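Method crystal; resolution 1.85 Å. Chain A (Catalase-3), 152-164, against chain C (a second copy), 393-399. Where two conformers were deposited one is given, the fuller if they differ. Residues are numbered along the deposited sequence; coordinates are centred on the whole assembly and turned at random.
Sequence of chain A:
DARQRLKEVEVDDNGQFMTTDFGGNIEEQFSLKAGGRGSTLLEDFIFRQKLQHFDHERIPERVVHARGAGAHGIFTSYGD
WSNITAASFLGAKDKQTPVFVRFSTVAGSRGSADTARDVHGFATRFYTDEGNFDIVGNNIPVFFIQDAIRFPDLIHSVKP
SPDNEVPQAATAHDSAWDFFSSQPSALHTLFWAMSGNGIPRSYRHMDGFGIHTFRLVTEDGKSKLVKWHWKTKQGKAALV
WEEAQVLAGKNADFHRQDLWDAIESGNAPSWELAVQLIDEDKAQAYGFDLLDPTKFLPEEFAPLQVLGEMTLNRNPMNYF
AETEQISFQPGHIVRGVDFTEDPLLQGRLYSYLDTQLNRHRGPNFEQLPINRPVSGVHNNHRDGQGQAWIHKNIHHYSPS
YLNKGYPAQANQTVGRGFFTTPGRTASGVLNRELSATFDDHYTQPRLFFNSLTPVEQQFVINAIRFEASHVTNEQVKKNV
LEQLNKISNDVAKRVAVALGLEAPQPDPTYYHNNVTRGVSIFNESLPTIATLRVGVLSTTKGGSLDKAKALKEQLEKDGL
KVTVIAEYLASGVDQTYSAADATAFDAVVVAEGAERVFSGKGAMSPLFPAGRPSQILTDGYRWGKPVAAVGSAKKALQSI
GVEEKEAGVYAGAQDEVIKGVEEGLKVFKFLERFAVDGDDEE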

# COMPACT_ATOMS: atom_id res chain seq x y z
N PRO A 152 -10.74 0.01 -20.82
CA PRO A 152 -9.96 1.23 -20.56
C PRO A 152 -10.07 2.26 -21.68
O PRO A 152 -9.98 3.46 -21.42
CB PRO A 152 -8.51 0.71 -20.45
CG PRO A 152 -8.64 -0.75 -20.10
CD PRO A 152 -9.89 -1.20 -20.82
N ASP A 153 -10.28 1.82 -22.91
CA ASP A 153 -10.44 2.76 -24.01
C ASP A 153 -11.74 3.52 -23.86
O ASP A 153 -11.76 4.75 -23.90
CB ASP A 153 -10.40 2.04 -25.34
CG ASP A 153 -9.11 1.27 -25.51
OD1 ASP A 153 -8.04 1.94 -25.56
OD2 ASP A 153 -9.17 0.03 -25.54
N LEU A 154 -12.81 2.77 -23.67
CA LEU A 154 -14.11 3.37 -23.40
C LEU A 154 -14.03 4.37 -22.26
O LEU A 154 -14.40 5.53 -22.40
CB LEU A 154 -15.13 2.29 -23.05
CG LEU A 154 -16.43 2.84 -22.45
CD1 LEU A 154 -17.26 3.63 -23.49
CD2 LEU A 154 -17.25 1.71 -21.85
N ILE A 155 -13.56 3.90 -21.11
CA ILE A 155 -13.55 4.72 -19.89
C ILE A 155 -12.63 5.93 -20.03
O ILE A 155 -12.98 7.04 -19.60
CB ILE A 155 -13.18 3.87 -18.63
CG1 ILE A 155 -14.22 2.76 -18.42
CG2 ILE A 155 -13.09 4.74 -17.36
CD1 ILE A 155 -15.67 3.28 -18.35
N HIS A 156 -11.45 5.73 -20.62
CA HIS A 156 -10.53 6.84 -20.85
C HIS A 156 -11.20 7.94 -21.68
O HIS A 156 -11.13 9.12 -21.35
CB HIS A 156 -9.23 6.35 -21.52
CG HIS A 156 -8.24 5.76 -20.57
ND1 HIS A 156 -6.95 5.45 -20.93
CD2 HIS A 156 -8.36 5.39 -19.27
CE1 HIS A 156 -6.31 4.93 -19.90
NE2 HIS A 156 -7.14 4.90 -18.87
N SER A 157 -11.91 7.54 -22.74
CA SER A 157 -12.56 8.51 -23.62
C SER A 157 -13.68 9.30 -22.96
O SER A 157 -13.91 10.46 -23.30
CB SER A 157 -13.11 7.83 -24.87
OG SER A 157 -14.29 7.10 -24.58
N VAL A 158 -14.40 8.68 -22.03
CA VAL A 158 -15.56 9.32 -21.41
C VAL A 158 -15.16 10.21 -20.23
O VAL A 158 -15.72 11.30 -20.02
CB VAL A 158 -16.62 8.26 -20.97
CG1 VAL A 158 -17.69 8.90 -20.10
CG2 VAL A 158 -17.25 7.62 -22.21
N LYS A 159 -14.18 9.73 -19.46
CA LYS A 159 -13.68 10.47 -18.31
C LYS A 159 -12.94 11.72 -18.79
O LYS A 159 -12.67 11.87 -19.99
CB LYS A 159 -12.80 9.57 -17.44
CG LYS A 159 -13.62 8.79 -16.39
CD LYS A 159 -12.77 7.79 -15.60
CE LYS A 159 -13.61 7.03 -14.54
NZ LYS A 159 -13.88 7.87 -13.34
N PRO A 160 -12.61 12.63 -17.86
CA PRO A 160 -12.07 13.93 -18.29
C PRO A 160 -10.79 13.85 -19.13
O PRO A 160 -10.00 12.91 -19.02
CB PRO A 160 -11.80 14.66 -16.97
CG PRO A 160 -12.77 14.03 -15.99
CD PRO A 160 -12.81 12.57 -16.40
N SER A 161 -10.60 14.86 -19.96
CA SER A 161 -9.40 14.95 -20.78
C SER A 161 -8.16 14.90 -19.89
O SER A 161 -8.10 15.58 -18.88
CB SER A 161 -9.43 16.26 -21.57
OG SER A 161 -8.48 16.26 -22.61
N PRO A 162 -7.15 14.09 -20.26
CA PRO A 162 -6.05 13.88 -19.32
C PRO A 162 -5.07 15.04 -19.22
O PRO A 162 -4.19 15.01 -18.36
CB PRO A 162 -5.35 12.63 -19.86
CG PRO A 162 -5.66 12.63 -21.33
CD PRO A 162 -7.06 13.19 -21.43
N ASP A 163 -5.21 16.06 -20.06
CA ASP A 163 -4.35 17.22 -19.91
C ASP A 163 -4.86 18.17 -18.82
O ASP A 163 -4.08 18.61 -17.97
CB ASP A 163 -4.12 17.96 -21.24
CG ASP A 163 -5.42 18.23 -22.00
OD1 ASP A 163 -6.49 17.76 -21.58
OD2 ASP A 163 -5.35 18.91 -23.05
N ASN A 164 -6.16 18.48 -18.83
CA ASN A 164 -6.70 19.48 -17.89
C ASN A 164 -7.75 18.93 -16.92
O ASN A 164 -8.25 19.65 -16.04
CB ASN A 164 -7.25 20.70 -18.65
CG ASN A 164 -8.44 20.36 -19.54
OD1 ASN A 164 -8.89 19.21 -19.61
ND2 ASN A 164 -8.96 21.38 -20.22
N ASN C 393 0.39 12.21 -25.22
CA ASN C 393 -0.80 11.92 -26.03
C ASN C 393 -2.05 12.01 -25.18
O ASN C 393 -2.23 11.20 -24.28
CB ASN C 393 -0.70 10.53 -26.66
CG ASN C 393 -2.00 10.09 -27.37
OD1 ASN C 393 -2.75 10.92 -27.90
ND2 ASN C 393 -2.27 8.77 -27.36
N ILE C 394 -2.92 12.99 -25.46
CA ILE C 394 -4.11 13.19 -24.63
C ILE C 394 -5.29 12.35 -25.10
O ILE C 394 -6.32 12.30 -24.44
CB ILE C 394 -4.53 14.68 -24.60
CG1 ILE C 394 -5.17 15.08 -25.93
CG2 ILE C 394 -3.34 15.56 -24.24
CD1 ILE C 394 -5.63 16.53 -25.96
N HIS C 395 -5.15 11.70 -26.26
CA HIS C 395 -6.18 10.79 -26.73
C HIS C 395 -5.76 9.34 -26.43
O HIS C 395 -5.32 8.60 -27.31
CB HIS C 395 -6.49 11.06 -28.21
CG HIS C 395 -6.88 12.49 -28.46
ND1 HIS C 395 -6.03 13.39 -29.05
CD2 HIS C 395 -8.00 13.18 -28.14
CE1 HIS C 395 -6.62 14.58 -29.10
NE2 HIS C 395 -7.82 14.47 -28.56
N HIS C 396 -5.91 9.00 -25.16
CA HIS C 396 -5.39 7.77 -24.56
C HIS C 396 -6.39 6.62 -24.65
O HIS C 396 -6.72 5.96 -23.66
CB HIS C 396 -4.99 8.03 -23.10
CG HIS C 396 -6.08 8.64 -22.27
ND1 HIS C 396 -7.18 9.27 -22.81
CD2 HIS C 396 -6.23 8.72 -20.92
CE1 HIS C 396 -7.96 9.71 -21.83
NE2 HIS C 396 -7.40 9.39 -20.68
N TYR C 397 -6.86 6.36 -25.86
CA TYR C 397 -7.82 5.30 -26.10
C TYR C 397 -7.74 4.90 -27.56
O TYR C 397 -7.28 5.68 -28.40
CB TYR C 397 -9.24 5.77 -25.76
CG TYR C 397 -9.60 7.05 -26.47
CD1 TYR C 397 -9.26 8.27 -25.93
CD2 TYR C 397 -10.25 7.03 -27.70
CE1 TYR C 397 -9.57 9.45 -26.57
CE2 TYR C 397 -10.56 8.22 -28.37
CZ TYR C 397 -10.21 9.42 -27.79
OH TYR C 397 -10.49 10.62 -28.41
N SER C 398 -8.17 3.68 -27.85
CA SER C 398 -8.26 3.18 -29.22
C SER C 398 -9.58 2.45 -29.37
O SER C 398 -10.02 1.78 -28.44
CB SER C 398 -7.10 2.22 -29.50
OG SER C 398 -7.12 1.77 -30.85
N PRO C 399 -10.23 2.56 -30.54
CA PRO C 399 -9.81 3.35 -31.71
C PRO C 399 -10.12 4.82 -31.55
O PRO C 399 -10.90 5.20 -30.68
CB PRO C 399 -10.68 2.78 -32.84
CG PRO C 399 -11.95 2.39 -32.13
CD PRO C 399 -11.50 1.84 -30.79
O HOH W 1 -6.99 2.93 -23.10
O HOH W 2 -9.86 10.01 -19.11

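The chain A stretch is the last part of a helix, running to V158(A), followed by a loop that is extended through K159(A)-S161(A) and then turns at P162(A); the chain C stretch has no regular structure. The two backbones come closest at D153(A) and Y397(C), whose CA atoms lie 4.2 Å apart, and again at P162(A) and I394(C), 5.7 Å between CA atoms. The numbering thus rises in opposite directions across the contact. Here D153(A) O lies 3.3 Å from Y397(C) CB, and D153(A) CB lies 3.9 Å from Y397(C) CB.

The imidazole of H396(C) is the centrepiece, covered on both faces. Over one, H156(A) forms an offset stack, ring planes 20° apart, with its CB 3.6 Å from the centroid of the H396(C) ring. Over the opposite face sits P162(A), its CG 3.7 Å from that same centroid. Helix and loop of chain A therefore supply the two jaws of one clamp, and both present C-H groups to the aromatic face.

Two direct hydrogen bonds accompany this packing. H156(A) ND1 donates to H396(C) O at 2.8 Å, so one residue both stacks and bonds with the same partner. One helical turn earlier, D153(A) OD1 accepts from S398(C) N at 2.9 Å. A water donates to both D153(A) OD1 and H396(C) O, tying the two bonds together. A second water links H396(C) NE2 to H156(A) O and P160(A) O, giving NE2 a partner while both ring faces stay packed.

S157(A) lays its CB over the Y397(C) ring, 3.9 Å from the centroid; its OG turns back to L154(A) O (2.7 Å), leaving carbon for the aromatic face. At the loop end, I394(C) CB packs 4.0 Å from P162(A) CG, and I394(C) CD1 reaches within 3.8 Å of D163(A) OD2.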